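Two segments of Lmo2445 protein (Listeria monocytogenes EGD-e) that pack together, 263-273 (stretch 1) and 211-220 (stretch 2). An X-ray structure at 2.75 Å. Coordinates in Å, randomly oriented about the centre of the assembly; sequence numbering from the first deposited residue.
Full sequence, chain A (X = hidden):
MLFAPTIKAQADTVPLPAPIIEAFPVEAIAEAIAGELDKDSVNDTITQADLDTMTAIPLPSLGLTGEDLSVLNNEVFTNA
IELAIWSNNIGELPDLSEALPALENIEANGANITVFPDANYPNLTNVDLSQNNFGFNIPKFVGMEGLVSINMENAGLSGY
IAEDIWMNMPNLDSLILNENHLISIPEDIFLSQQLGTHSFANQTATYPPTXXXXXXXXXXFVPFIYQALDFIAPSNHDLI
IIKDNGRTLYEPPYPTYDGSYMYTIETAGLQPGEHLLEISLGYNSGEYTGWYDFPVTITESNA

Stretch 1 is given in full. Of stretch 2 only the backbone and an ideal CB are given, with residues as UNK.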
# COMPACT_ATOMS: atom_id res chain seq x y z
N TYR A 263 13.96 -8.88 -20.40
CA TYR A 263 13.17 -9.54 -21.44
C TYR A 263 13.30 -8.68 -22.70
O TYR A 263 13.09 -7.46 -22.66
CB TYR A 263 11.71 -9.71 -21.02
CG TYR A 263 10.92 -10.49 -22.04
CD1 TYR A 263 10.97 -11.88 -22.06
CD2 TYR A 263 10.14 -9.85 -22.98
CE1 TYR A 263 10.26 -12.61 -23.01
CE2 TYR A 263 9.42 -10.58 -23.94
CZ TYR A 263 9.49 -11.96 -23.95
OH TYR A 263 8.78 -12.67 -24.88
N THR A 264 13.66 -9.31 -23.81
CA THR A 264 13.83 -8.62 -25.08
C THR A 264 12.56 -8.72 -25.88
O THR A 264 11.98 -9.80 -25.97
CB THR A 264 14.98 -9.26 -25.88
OG1 THR A 264 16.18 -9.17 -25.12
CG2 THR A 264 15.20 -8.55 -27.22
N ILE A 265 12.11 -7.60 -26.46
CA ILE A 265 10.90 -7.61 -27.29
C ILE A 265 11.28 -7.14 -28.69
O ILE A 265 11.93 -6.10 -28.87
CB ILE A 265 9.70 -6.86 -26.65
CG1 ILE A 265 9.89 -5.35 -26.57
CG2 ILE A 265 9.44 -7.41 -25.25
CD1 ILE A 265 8.73 -4.67 -25.83
N GLU A 266 10.86 -7.95 -29.67
CA GLU A 266 11.16 -7.77 -31.10
C GLU A 266 10.62 -6.49 -31.74
O GLU A 266 9.63 -6.53 -32.47
CB GLU A 266 10.60 -8.98 -31.88
CG GLU A 266 11.04 -10.38 -31.46
CD GLU A 266 12.50 -10.70 -31.78
OE1 GLU A 266 13.39 -9.87 -31.48
OE2 GLU A 266 12.75 -11.80 -32.31
N THR A 267 11.27 -5.36 -31.48
CA THR A 267 10.85 -4.07 -32.06
C THR A 267 11.71 -3.65 -33.27
O THR A 267 11.59 -2.53 -33.76
CB THR A 267 10.90 -2.95 -31.01
OG1 THR A 267 12.23 -2.83 -30.50
CG2 THR A 267 9.95 -3.23 -29.87
N ALA A 268 12.56 -4.56 -33.75
CA ALA A 268 13.44 -4.26 -34.88
C ALA A 268 12.69 -3.98 -36.18
O ALA A 268 13.13 -3.16 -36.99
CB ALA A 268 14.45 -5.39 -35.08
N GLY A 269 11.56 -4.66 -36.38
CA GLY A 269 10.75 -4.50 -37.58
C GLY A 269 9.80 -3.31 -37.56
O GLY A 269 9.18 -3.01 -38.58
N LEU A 270 9.67 -2.64 -36.42
CA LEU A 270 8.76 -1.50 -36.31
C LEU A 270 9.33 -0.24 -36.94
O LEU A 270 10.54 -0.00 -36.89
CB LEU A 270 8.44 -1.24 -34.84
CG LEU A 270 7.79 -2.42 -34.11
CD1 LEU A 270 7.64 -2.10 -32.63
CD2 LEU A 270 6.44 -2.76 -34.74
N GLN A 271 8.45 0.56 -37.53
CA GLN A 271 8.82 1.81 -38.21
C GLN A 271 8.97 2.95 -37.22
O GLN A 271 8.59 2.82 -36.06
CB GLN A 271 7.73 2.17 -39.23
CG GLN A 271 7.52 1.13 -40.32
CD GLN A 271 8.76 0.89 -41.19
OE1 GLN A 271 9.66 1.74 -41.27
NE2 GLN A 271 8.80 -0.26 -41.85
N PRO A 272 9.54 4.09 -37.67
CA PRO A 272 9.68 5.23 -36.74
C PRO A 272 8.35 5.81 -36.26
O PRO A 272 7.31 5.55 -36.86
CB PRO A 272 10.44 6.28 -37.57
CG PRO A 272 11.10 5.52 -38.65
CD PRO A 272 10.19 4.38 -38.96
N GLY A 273 8.41 6.58 -35.19
CA GLY A 273 7.24 7.21 -34.60
C GLY A 273 7.01 6.69 -33.20
O GLY A 273 7.86 6.02 -32.61
N UNK A 211 13.67 6.03 -25.64
CA UNK A 211 13.91 6.19 -27.07
C UNK A 211 14.92 5.16 -27.59
O UNK A 211 15.87 4.82 -26.88
CB UNK A 211 14.41 7.61 -27.36
N UNK A 212 14.71 4.67 -28.81
CA UNK A 212 15.60 3.70 -29.45
C UNK A 212 15.68 4.04 -30.95
O UNK A 212 14.81 4.74 -31.46
CB UNK A 212 15.11 2.27 -29.23
N UNK A 213 16.70 3.54 -31.64
CA UNK A 213 16.81 3.82 -33.08
C UNK A 213 16.09 2.75 -33.91
O UNK A 213 16.00 1.60 -33.50
CB UNK A 213 18.28 3.90 -33.49
N UNK A 214 15.57 3.16 -35.08
CA UNK A 214 14.84 2.28 -36.01
C UNK A 214 15.75 1.12 -36.41
O UNK A 214 16.73 1.32 -37.12
CB UNK A 214 14.37 3.05 -37.25
N UNK A 215 15.45 -0.09 -35.91
CA UNK A 215 16.25 -1.28 -36.17
C UNK A 215 16.65 -2.04 -34.91
O UNK A 215 16.74 -3.27 -34.93
CB UNK A 215 17.51 -0.89 -36.94
N UNK A 216 16.91 -1.32 -33.82
CA UNK A 216 17.27 -1.94 -32.53
C UNK A 216 16.05 -2.60 -31.91
O UNK A 216 14.91 -2.30 -32.29
CB UNK A 216 17.85 -0.90 -31.57
N UNK A 217 16.26 -3.50 -30.95
CA UNK A 217 15.11 -4.07 -30.26
C UNK A 217 15.25 -4.02 -28.72
O UNK A 217 16.22 -4.46 -28.12
CB UNK A 217 14.91 -5.52 -30.72
N UNK A 218 14.22 -3.42 -28.13
CA UNK A 218 14.07 -3.11 -26.71
C UNK A 218 14.19 -4.21 -25.65
O UNK A 218 13.51 -5.23 -25.74
CB UNK A 218 12.69 -2.47 -26.53
N UNK A 219 15.01 -3.95 -24.63
CA UNK A 219 15.24 -4.87 -23.51
C UNK A 219 14.70 -4.23 -22.24
O UNK A 219 15.25 -3.24 -21.76
CB UNK A 219 16.72 -5.21 -23.36
N UNK A 220 13.63 -4.81 -21.70
CA UNK A 220 12.96 -4.29 -20.49
C UNK A 220 13.19 -5.16 -19.24
O UNK A 220 13.39 -6.37 -19.36
CB UNK A 220 11.46 -4.17 -20.75

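Position 211 lies in an extended strand, and its CB has nothing of stretch 1 within reach, so many side chains would serve; it is Thr211, a beta-branched residue at home in a strand. Position 212 is also extended, but its CA-to-CB bond points toward stretch 1 across a gap. A long side chain could bridge it, and Ile212 does, its CD1 coming 3.6 Å from OG1 of Thr267. Position 213 is out of reach, free for almost any residue; Lys213 extends with all four chi angles t.

At 214 the CB points toward stretch 1, 4.3 Å from CG of Pro272 and near the carbonyl of Leu270. A flexible chain with an aliphatic stem, polar or not, would suit. Gln214 lays its CG 3.8 Å from CD of Pro272, making van der Waals contact.

Position 215 is decided by its backbone: at phi 129° and psi -35° a CB would be jammed against the carbonyl O of the residue before. Gly215 fits, and its O approaches CB of Ala268 to 3.1 Å.

At 216 the CB points away into space free of stretch 1, so the side chain is little constrained, and Glu216 is one of many possibilities. Its backbone matters more: its O accepts a weak hydrogen bond from OG1 of Thr267 (3.3 Å).

Position 217 points its CB toward stretch 1, 3.6 Å from O of Ile265 and 3.7 Å from N of Thr267. So close a backbone favours a compact side chain, and a polar one could also meet the nearby carboxylate of Glu266. Asn217 adopts chi1 p; its ND2 lies 3.0 Å from OE1 of Glu266, although the angle is too poor for a hydrogen bond.

The CB at 218 points sideways, 4.0 Å from both CG1 of Ile265 and OG1 of Thr267. The aliphatic chain of Ile265 invites an apolar partner, and several would do. Leu218 brings CD2 to 3.8 Å from CD1 of Ile265. Its backbone is held at both ends: N donates to OG1 of Thr267 (3.2 Å), while O accepts from N of Ile265 (2.8 Å).

Position 219 forms a non-hydrogen-bonded antiparallel pair with Thr264, their side chains on the same sheet face. A beta-branched or long residue would suit; Lys219 sets CG 3.5 Å from OG1 of Thr264.

Position 220 pairs with Tyr263 through two hydrogen bonds, N to O of Tyr263 (2.9 Å) and O from N of Tyr263 (2.8 Å). A beta-branched apolar residue suits this extended backbone, and Val220 places CG2 4.3 Å from CB of Tyr263.

Stretch 2 (211-220) TIKQGENLKV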
# COMPACT_ATOMS: atom_id res chain seq x y z
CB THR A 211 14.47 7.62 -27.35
OG1 THR A 211 13.52 8.60 -26.92
CG2 THR A 211 14.75 7.85 -28.84
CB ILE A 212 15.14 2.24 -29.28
CG1 ILE A 212 13.80 1.97 -29.99
CG2 ILE A 212 15.07 1.87 -27.80
CD1 ILE A 212 13.36 0.52 -29.97
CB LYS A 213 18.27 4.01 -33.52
CG LYS A 213 18.37 4.53 -34.96
CD LYS A 213 19.75 5.00 -35.38
CE LYS A 213 19.65 5.60 -36.77
NZ LYS A 213 20.95 6.12 -37.27
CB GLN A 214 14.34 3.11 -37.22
CG GLN A 214 13.37 2.45 -38.21
CD GLN A 214 14.00 1.66 -39.35
OE1 GLN A 214 14.95 2.11 -39.99
NE2 GLN A 214 13.40 0.52 -39.66
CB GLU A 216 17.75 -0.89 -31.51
CG GLU A 216 18.98 -0.04 -31.87
CD GLU A 216 19.29 1.04 -30.81
OE1 GLU A 216 18.58 1.12 -29.77
OE2 GLU A 216 20.25 1.82 -31.00
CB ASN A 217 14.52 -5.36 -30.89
CG ASN A 217 15.49 -6.49 -31.00
OD1 ASN A 217 16.50 -6.52 -30.32
ND2 ASN A 217 15.17 -7.45 -31.85
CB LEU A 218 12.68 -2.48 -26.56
CG LEU A 218 12.32 -1.79 -25.26
CD1 LEU A 218 13.12 -0.51 -25.14
CD2 LEU A 218 10.82 -1.51 -25.26
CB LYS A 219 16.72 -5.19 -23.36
CG LYS A 219 17.24 -5.84 -24.62
CD LYS A 219 18.64 -6.41 -24.55
CE LYS A 219 18.93 -7.07 -25.90
NZ LYS A 219 20.22 -7.80 -26.01
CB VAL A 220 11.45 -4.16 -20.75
CG1 VAL A 220 11.21 -3.15 -21.86
CG2 VAL A 220 10.81 -5.50 -21.13
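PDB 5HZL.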